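Local atomic coordinates of paenibacillus xanthan lyase (Paenibacillus, PDB entry 6F2P), a protein that catalyses the eliminative cleavage of terminal mannosyl-glucuronosyl linkages in the side chains of the bacterial polysaccharide xanthan. Residues Y466-M471 with S485-D490; F380-S385 with D491-L496. All blocks are in the same frame, centred on the assembly; numbering follows the deposited sequence.

Contact 1: Y466-M471 with S485-D490; sequences YGVSGM and SWFMFD. With CA (calcium ion), chain B.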
loop_
_atom_site.group_PDB
_atom_site.type_symbol
_atom_site.label_atom_id
_atom_site.label_comp_id
_atom_site.label_asym_id
_atom_site.label_seq_id
_atom_site.Cartn_x
_atom_site.Cartn_y
_atom_site.Cartn_z
ATOM N N TYR A 466 -1.926 14.067 7.789
ATOM C CA TYR A 466 -0.483 13.955 7.943
ATOM C C TYR A 466 -0.083 12.518 7.658
ATOM O O TYR A 466 -0.814 11.581 7.975
ATOM C CB TYR A 466 -0.054 14.396 9.358
ATOM C CG TYR A 466 -0.705 15.695 9.778
ATOM C CD1 TYR A 466 -0.639 16.818 8.962
ATOM C CD2 TYR A 466 -1.418 15.793 10.974
ATOM C CE1 TYR A 466 -1.249 18.010 9.327
ATOM C CE2 TYR A 466 -2.034 16.989 11.354
ATOM C CZ TYR A 466 -1.942 18.092 10.522
ATOM O OH TYR A 466 -2.550 19.276 10.875
ATOM N N GLY A 467 1.069 12.331 7.036
ATOM C CA GLY A 467 1.447 11.001 6.620
ATOM C C GLY A 467 2.941 10.813 6.616
ATOM O O GLY A 467 3.712 11.779 6.666
ATOM N N VAL A 468 3.340 9.550 6.564
ATOM C CA VAL A 468 4.733 9.170 6.476
ATOM C C VAL A 468 4.804 7.992 5.510
ATOM O O VAL A 468 3.997 7.058 5.604
ATOM C CB VAL A 468 5.296 8.780 7.869
ATOM C CG1 VAL A 468 4.348 7.841 8.583
ATOM C CG2 VAL A 468 6.680 8.158 7.746
ATOM N N SER A 469 5.741 8.045 4.563
ATOM C CA SER A 469 5.937 6.935 3.641
ATOM C C SER A 469 7.385 6.535 3.588
ATOM O O SER A 469 8.277 7.320 3.925
ATOM C CB SER A 469 5.491 7.298 2.230
ATOM O OG SER A 469 4.104 7.549 2.165
ATOM N N GLY A 470 7.620 5.312 3.136
ATOM C CA GLY A 470 8.967 4.827 2.981
ATOM C C GLY A 470 9.100 3.846 1.843
ATOM O O GLY A 470 8.135 3.181 1.444
ATOM N N MET A 471 10.322 3.754 1.332
ATOM C CA MET A 471 10.655 2.822 0.276
ATOM C C MET A 471 12.065 2.314 0.487
ATOM O O MET A 471 13.006 3.103 0.587
ATOM C CB MET A 471 10.580 3.537 -1.070
ATOM C CG MET A 471 11.070 2.727 -2.244
ATOM S SD MET A 471 10.881 3.643 -3.786
ATOM C CE MET A 471 11.643 2.490 -4.934
ATOM N N SER A 485 12.703 7.842 3.157
ATOM C CA SER A 485 11.471 8.080 3.893
ATOM C C SER A 485 10.968 9.494 3.659
ATOM O O SER A 485 11.749 10.424 3.484
ATOM C CB SER A 485 11.678 7.829 5.390
ATOM O OG SER A 485 11.936 6.458 5.649
ATOM N N TRP A 486 9.654 9.652 3.650
ATOM C CA TRP A 486 9.067 10.969 3.484
ATOM C C TRP A 486 8.106 11.254 4.641
ATOM O O TRP A 486 7.382 10.363 5.093
ATOM C CB TRP A 486 8.374 11.079 2.124
ATOM C CG TRP A 486 9.303 10.876 0.952
ATOM C CD1 TRP A 486 9.990 11.845 0.265
ATOM C CD2 TRP A 486 9.645 9.630 0.331
ATOM N NE1 TRP A 486 10.738 11.272 -0.742
ATOM C CE2 TRP A 486 10.540 9.916 -0.726
ATOM C CE3 TRP A 486 9.280 8.300 0.563
ATOM C CZ2 TRP A 486 11.074 8.917 -1.550
ATOM C CZ3 TRP A 486 9.819 7.307 -0.252
ATOM C CH2 TRP A 486 10.706 7.625 -1.299
ATOM N N PHE A 487 8.137 12.485 5.146
ATOM C CA PHE A 487 7.348 12.853 6.319
ATOM C C PHE A 487 6.596 14.116 5.986
ATOM O O PHE A 487 7.182 15.188 5.857
ATOM C CB PHE A 487 8.248 13.050 7.542
ATOM C CG PHE A 487 9.097 11.846 7.857
ATOM C CD1 PHE A 487 10.255 11.588 7.134
ATOM C CD2 PHE A 487 8.730 10.964 8.869
ATOM C CE1 PHE A 487 11.030 10.476 7.409
ATOM C CE2 PHE A 487 9.503 9.847 9.157
ATOM C CZ PHE A 487 10.659 9.605 8.426
ATOM N N MET A 488 5.291 13.978 5.829
ATOM C CA MET A 488 4.493 15.023 5.217
ATOM C C MET A 488 3.534 15.630 6.229
ATOM O O MET A 488 2.594 14.970 6.658
ATOM C CB MET A 488 3.750 14.423 4.024
ATOM C CG MET A 488 4.704 13.947 2.931
ATOM S SD MET A 488 4.191 12.499 1.987
ATOM C CE MET A 488 4.591 11.163 3.106
ATOM N N PHE A 489 3.783 16.880 6.618
ATOM C CA PHE A 489 3.022 17.509 7.701
ATOM C C PHE A 489 2.108 18.621 7.209
ATOM O O PHE A 489 1.493 18.489 6.153
ATOM C CB PHE A 489 3.956 18.003 8.810
ATOM C CG PHE A 489 4.790 16.907 9.430
ATOM C CD1 PHE A 489 4.192 15.889 10.159
ATOM C CD2 PHE A 489 6.165 16.889 9.274
ATOM C CE1 PHE A 489 4.956 14.872 10.736
ATOM C CE2 PHE A 489 6.937 15.883 9.839
ATOM C CZ PHE A 489 6.331 14.873 10.575
ATOM N N ASP A 490 1.994 19.708 7.965
ATOM C CA ASP A 490 1.051 20.755 7.567
ATOM C C ASP A 490 1.579 21.674 6.461
ATOM O O ASP A 490 0.820 22.088 5.592
ATOM C CB ASP A 490 0.550 21.568 8.771
ATOM C CG ASP A 490 1.673 22.144 9.593
ATOM O OD1 ASP A 490 2.775 21.574 9.541
ATOM O OD2 ASP A 490 1.464 23.158 10.293
HETATM CA CA CA B . 4.828 22.832 10.171
#

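Contact 2: F380-S385 with D491-L496; sequences FGFGLS and DEIVAL. With CA (calcium ion), chain B.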
loop_
_atom_site.group_PDB
_atom_site.type_symbol
_atom_site.label_atom_id
_atom_site.label_comp_id
_atom_site.label_asym_id
_atom_site.label_seq_id
_atom_site.Cartn_x
_atom_site.Cartn_y
_atom_site.Cartn_z
ATOM N N PHE A 380 -0.053 23.741 -1.665
ATOM C CA PHE A 380 0.703 22.797 -2.477
ATOM C C PHE A 380 0.137 21.379 -2.503
ATOM O O PHE A 380 -0.662 20.991 -1.657
ATOM C CB PHE A 380 2.171 22.767 -2.049
ATOM C CG PHE A 380 2.389 22.270 -0.643
ATOM C CD1 PHE A 380 2.279 23.134 0.442
ATOM C CD2 PHE A 380 2.719 20.946 -0.407
ATOM C CE1 PHE A 380 2.489 22.688 1.730
ATOM C CE2 PHE A 380 2.932 20.490 0.883
ATOM C CZ PHE A 380 2.813 21.365 1.957
ATOM N N GLY A 381 0.556 20.619 -3.507
ATOM C CA GLY A 381 0.232 19.213 -3.598
ATOM C C GLY A 381 1.538 18.466 -3.741
ATOM O O GLY A 381 2.512 18.997 -4.271
ATOM N N PHE A 382 1.569 17.235 -3.258
ATOM C CA PHE A 382 2.790 16.457 -3.262
ATOM C C PHE A 382 2.469 15.025 -3.640
ATOM O O PHE A 382 1.665 14.364 -2.988
ATOM C CB PHE A 382 3.426 16.502 -1.879
ATOM C CG PHE A 382 4.774 15.842 -1.800
ATOM C CD1 PHE A 382 5.891 16.441 -2.371
ATOM C CD2 PHE A 382 4.932 14.639 -1.128
ATOM C CE1 PHE A 382 7.142 15.846 -2.278
ATOM C CE2 PHE A 382 6.177 14.037 -1.032
ATOM C CZ PHE A 382 7.283 14.644 -1.607
ATOM N N GLY A 383 3.096 14.551 -4.705
ATOM C CA GLY A 383 2.894 13.194 -5.160
ATOM C C GLY A 383 4.130 12.375 -4.877
ATOM O O GLY A 383 5.252 12.881 -4.977
ATOM N N LEU A 384 3.936 11.111 -4.520
ATOM C CA LEU A 384 5.069 10.259 -4.208
ATOM C C LEU A 384 4.992 8.954 -4.988
ATOM O O LEU A 384 3.995 8.224 -4.909
ATOM C CB LEU A 384 5.122 9.995 -2.709
ATOM C CG LEU A 384 6.359 9.272 -2.193
ATOM C CD1 LEU A 384 7.589 10.148 -2.333
ATOM C CD2 LEU A 384 6.139 8.911 -0.766
ATOM N N SER A 385 6.051 8.670 -5.744
ATOM C CA SER A 385 6.058 7.530 -6.656
ATOM C C SER A 385 7.100 6.472 -6.302
ATOM O O SER A 385 8.308 6.700 -6.412
ATOM C CB SER A 385 6.272 8.001 -8.091
ATOM O OG SER A 385 6.356 6.892 -8.967
ATOM N N ASP A 491 2.869 21.992 6.488
ATOM C CA ASP A 491 3.434 22.916 5.509
ATOM C C ASP A 491 4.880 22.574 5.188
ATOM O O ASP A 491 5.604 23.395 4.646
ATOM C CB ASP A 491 3.327 24.370 5.991
ATOM C CG ASP A 491 4.024 24.607 7.330
ATOM O OD1 ASP A 491 4.552 23.644 7.927
ATOM O OD2 ASP A 491 4.003 25.761 7.807
ATOM N N GLU A 492 5.301 21.365 5.536
ATOM C CA GLU A 492 6.639 20.915 5.183
ATOM C C GLU A 492 6.628 19.447 4.819
ATOM O O GLU A 492 5.752 18.697 5.253
ATOM C CB GLU A 492 7.630 21.141 6.331
ATOM C CG GLU A 492 7.334 20.354 7.594
ATOM C CD GLU A 492 6.467 21.129 8.575
ATOM O OE1 GLU A 492 5.231 20.985 8.502
ATOM O OE2 GLU A 492 7.015 21.885 9.417
ATOM N N ILE A 493 7.606 19.052 4.009
ATOM C CA ILE A 493 7.887 17.646 3.764
ATOM C C ILE A 493 9.326 17.350 4.152
ATOM O O ILE A 493 10.250 18.003 3.671
ATOM C CB ILE A 493 7.704 17.265 2.290
ATOM C CG1 ILE A 493 6.254 17.482 1.863
ATOM C CG2 ILE A 493 8.110 15.820 2.071
ATOM C CD1 ILE A 493 6.092 18.567 0.841
ATOM N N VAL A 494 9.526 16.384 5.035
ATOM C CA VAL A 494 10.882 15.999 5.382
ATOM C C VAL A 494 11.240 14.739 4.611
ATOM O O VAL A 494 10.470 13.773 4.595
ATOM C CB VAL A 494 11.051 15.754 6.893
ATOM C CG1 VAL A 494 12.489 15.360 7.211
ATOM C CG2 VAL A 494 10.639 16.995 7.686
ATOM N N ALA A 495 12.401 14.760 3.964
ATOM C CA ALA A 495 12.897 13.606 3.222
ATOM C C ALA A 495 14.189 13.103 3.857
ATOM O O ALA A 495 15.132 13.875 4.052
ATOM C CB ALA A 495 13.124 13.970 1.756
ATOM N N LEU A 496 14.220 11.815 4.188
ATOM C CA LEU A 496 15.389 11.214 4.808
ATOM C C LEU A 496 15.873 10.016 4.019
ATOM O O LEU A 496 15.076 9.248 3.476
ATOM C CB LEU A 496 15.070 10.745 6.223
ATOM C CG LEU A 496 14.607 11.758 7.266
ATOM C CD1 LEU A 496 14.556 11.074 8.621
ATOM C CD2 LEU A 496 15.522 12.973 7.298
HETATM CA CA CA B . 4.828 22.832 10.171
#

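Contact 1: Y466-M471 with S485-D490
An antiparallel beta hairpin of the family 8 lyase super-sandwich joins 466-471 to 485-490, with the short strand axes 4.6 Å apart and 170° between their directions. Gly467 with Met488 and Ser469 with Trp486 are hydrogen-bonded pairs, each closed by two reciprocal N-H to O=C bonds; the shortest and straightest runs from Trp486 N to Ser469 O at 2.7 Å and 170°. Val468 with Phe487 forms the non-hydrogen-bonded pair between them, and Gly470 with Ser485 the one beyond Ser469-Trp486. On the face bearing Ser469, Trp486 and Met488, the methionine bends at chi2 and chi3 (-79°), which swings its methyl back over the partner strand, where Gly467 offers no side chain: Met488 CE comes 3.6 Å from Ser469 N. Trp486, its CG anti to the carbonyl carbon, lays its six-membered ring along the partner strand, so that CZ3 lies 3.9 Å from Met471 CB, which sits in the ring plane at the edge. Met471 then runs out fully extended, away from the hairpin partner. Ser469 OG is hydrogen-bonded to Gln366. On the other face Val468 and Phe487 lie alongside each other, pointing the same way, and Val468 CG2 meets Phe487 CE2 at 3.6 Å; Val468 also packs on Ser679 and Met681 of strand 678-684, and Phe487 on Val494 and Leu496. Ser485 OG, on this face, is hydrogen-bonded to Gln647 and Asn660. Tyr466, starting its strand, sets its ring beside the residues after strand 485-488, CE1 4.0 Å from Asp490 CB, while Asp490 OD1 binds the calcium ion at 2.5 Å.

Contact 2: F380-S385 with D491-L496
A calcium site borders this contact, which is an apolar junction between two separate antiparallel sheets of the super-sandwich domain. Asp491 OD1 binds the ion at 2.4 Å, and Glu492 grips it with both carboxylate oxygens, OE1 and OE2, at 2.5 Å each; Asp490, Gln636 and Glu651 complete the protein ligands. Glu492 OE1 also accepts a bond from Asp491 N (3.3 Å), met from above the carboxylate plane, and OE2 is hydrogen-bonded to Tyr631. An alanine at Glu492 would probably weaken calcium binding, since two of the six ligating atoms and the acceptors for Asp491 N and Tyr631 would go. Across the junction, Ile493 meets Phe382 tip to tip: Phe382 CG, anti to the backbone N (chi1 -174°), carries the ring toward strand 493-496, where Ile493 CD1 sits over one face in a CH-pi contact, 4.2 Å from the ring centroid and 24° off the normal. The same methyl is 3.7 Å from Phe380 CE2, and the edge of that ring meets Asp491 CA at 3.9 Å from CE1. Strand 380-385 lies between strands 372-377 and 411-415, while strand 493-501 runs between strands 481-488 and 613-621.

How the contacts relate
Both contacts are buried in the super-sandwich domain, their centres about 7 Å apart. Contact 1 works within one sheet, chiefly through four backbone hydrogen bonds, with side-chain packing on both faces; contact 2 works between two sheets and relies on apolar side chains. Strands 481-488 and 493-501 are sheet neighbours, with probable hydrogen bonds Phe487 N to Val494 O (2.7 Å) and Ser485 N to Leu496 O (2.8 Å). Leu384 packs on Ser469 and Trp486, so the strand forming one side of contact 2 also covers that face of contact 1. The Asp490-Glu492 turn splits its calcium ligands between the contacts, and there, at partly exposed Asp490 and Asp491 and buried Glu492, carboxylates on the metal replace apolar packing.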